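Local coordinates for protein RNA-dependent RNA Polymerase (Bombyx mori cytoplasmic polyhedrosis virus, PDB 6TZ0) that transcribes and replicates the double-stranded RNA genome of a cytoplasmic polyhedrosis virus as its RNA-directed RNA polymerase, at residues E851-T856 against V891-L896. Numbering follows the deposited sequence.
Sequences ERRDGT and VLDDDL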
# COMPACT_ATOMS: atom_id res chain seq x y z
N GLU A 851 41.27 22.47 -16.66
CA GLU A 851 42.58 23.10 -16.67
C GLU A 851 42.44 24.60 -16.41
O GLU A 851 41.56 25.26 -16.95
CB GLU A 851 43.29 22.86 -18.00
CG GLU A 851 44.74 23.32 -17.99
CD GLU A 851 45.45 23.09 -19.30
OE1 GLU A 851 44.79 22.62 -20.26
OE2 GLU A 851 46.66 23.36 -19.38
N ARG A 852 43.33 25.12 -15.56
CA ARG A 852 43.39 26.54 -15.29
C ARG A 852 44.27 27.21 -16.34
O ARG A 852 44.70 26.59 -17.31
CB ARG A 852 43.93 26.77 -13.88
CG ARG A 852 43.08 26.19 -12.77
CD ARG A 852 43.64 26.57 -11.42
NE ARG A 852 42.87 26.01 -10.32
CZ ARG A 852 43.16 24.87 -9.71
NH1 ARG A 852 44.22 24.18 -10.09
NH2 ARG A 852 42.41 24.43 -8.71
N ARG A 853 44.54 28.49 -16.16
CA ARG A 853 45.42 29.21 -17.06
C ARG A 853 46.90 28.81 -16.91
O ARG A 853 47.69 29.01 -17.83
CB ARG A 853 45.29 30.72 -16.85
CG ARG A 853 44.00 31.32 -17.39
CD ARG A 853 44.14 32.81 -17.60
NE ARG A 853 42.92 33.41 -18.14
CZ ARG A 853 42.58 33.41 -19.42
NH1 ARG A 853 43.38 32.83 -20.31
NH2 ARG A 853 41.45 33.97 -19.82
N ASP A 854 47.26 28.25 -15.76
CA ASP A 854 48.64 27.96 -15.45
C ASP A 854 49.09 26.58 -15.88
O ASP A 854 50.28 26.27 -15.81
CB ASP A 854 48.87 28.11 -13.94
CG ASP A 854 48.65 29.52 -13.46
OD1 ASP A 854 48.83 30.45 -14.27
OD2 ASP A 854 48.28 29.69 -12.28
N GLY A 855 48.17 25.73 -16.34
CA GLY A 855 48.46 24.35 -16.58
C GLY A 855 48.10 23.42 -15.44
O GLY A 855 48.15 22.20 -15.61
N THR A 856 47.74 23.97 -14.29
CA THR A 856 47.25 23.16 -13.20
C THR A 856 45.80 22.77 -13.45
O THR A 856 45.10 23.36 -14.27
CB THR A 856 47.37 23.89 -11.86
OG1 THR A 856 46.62 25.11 -11.92
CG2 THR A 856 48.82 24.22 -11.57
N VAL A 891 38.16 38.72 -8.82
CA VAL A 891 37.74 38.72 -10.20
C VAL A 891 37.66 37.33 -10.79
O VAL A 891 38.65 36.61 -10.88
CB VAL A 891 38.68 39.58 -11.06
CG1 VAL A 891 38.35 39.43 -12.54
CG2 VAL A 891 38.60 41.04 -10.63
N LEU A 892 36.44 36.94 -11.14
CA LEU A 892 36.23 35.68 -11.81
C LEU A 892 36.83 35.91 -13.18
O LEU A 892 36.66 36.98 -13.76
CB LEU A 892 34.75 35.34 -11.94
CG LEU A 892 34.01 35.02 -10.65
CD1 LEU A 892 33.87 36.27 -9.79
CD2 LEU A 892 32.65 34.40 -10.94
N ASP A 893 37.54 34.93 -13.72
CA ASP A 893 38.12 35.12 -15.02
C ASP A 893 36.99 34.78 -15.95
O ASP A 893 36.81 33.62 -16.31
CB ASP A 893 39.28 34.15 -15.23
CG ASP A 893 39.92 34.29 -16.60
OD1 ASP A 893 39.71 35.33 -17.25
OD2 ASP A 893 40.64 33.36 -17.02
N ASP A 894 36.21 35.78 -16.36
CA ASP A 894 35.08 35.45 -17.22
C ASP A 894 35.49 34.97 -18.61
O ASP A 894 34.67 34.35 -19.29
CB ASP A 894 34.16 36.67 -17.33
CG ASP A 894 33.46 36.98 -16.03
OD1 ASP A 894 33.15 36.03 -15.29
OD2 ASP A 894 33.23 38.17 -15.74
N ASP A 895 36.72 35.24 -19.04
CA ASP A 895 37.17 34.79 -20.35
C ASP A 895 37.35 33.28 -20.38
O ASP A 895 36.87 32.59 -21.29
CB ASP A 895 38.47 35.50 -20.72
CG ASP A 895 38.83 35.37 -22.19
OD1 ASP A 895 38.06 34.76 -22.97
OD2 ASP A 895 39.90 35.88 -22.58
N LEU A 896 38.05 32.73 -19.38
CA LEU A 896 38.24 31.29 -19.29
C LEU A 896 36.93 30.58 -18.98
O LEU A 896 36.70 29.47 -19.45
CB LEU A 896 39.29 30.97 -18.23
CG LEU A 896 39.70 29.51 -18.09
CD1 LEU A 896 40.28 29.04 -19.39
CD2 LEU A 896 40.72 29.36 -16.98
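A surface salt-bridge network at the N-terminal end of helix 894-899 ties Arg853, in the loop 851-856, to Asp893 and Asp895. Arg853 and Asp893 meet tip to tip, with the guanidinium and carboxylate planes turned 46° apart. The extended Arg853 chain brings NE to 2.5 Å from Asp893 OD2, a salt bridge whose hydrogen bond is weak and bent (129°). Arg853 NH2 adds a weak, nearly straight bond to Asp893 OD1 at 3.4 Å and a long salt bridge to Asp895 OD2 at 3.7 Å. Asp893 is also the N-cap residue of the helix: chi1 of 179° sets CG anti to its backbone N, and OD1 accepts a weak capping bond from Asp895 N. The two acidic groups probably stabilise the positive charge of the arginine. The aliphatic part of Arg853 and the Leu896 side chain run past each other in opposite directions, Arg853 CG lying 3.8 Å from Leu896 CD2. Leu896 CB lies over one guanidinium face. Within loop 851-856, the backbone bond from Arg852 N to Thr856 O (2.8 Å) links the two ends of the segment, while Arg852 NH2 forms a salt bridge with Asp877.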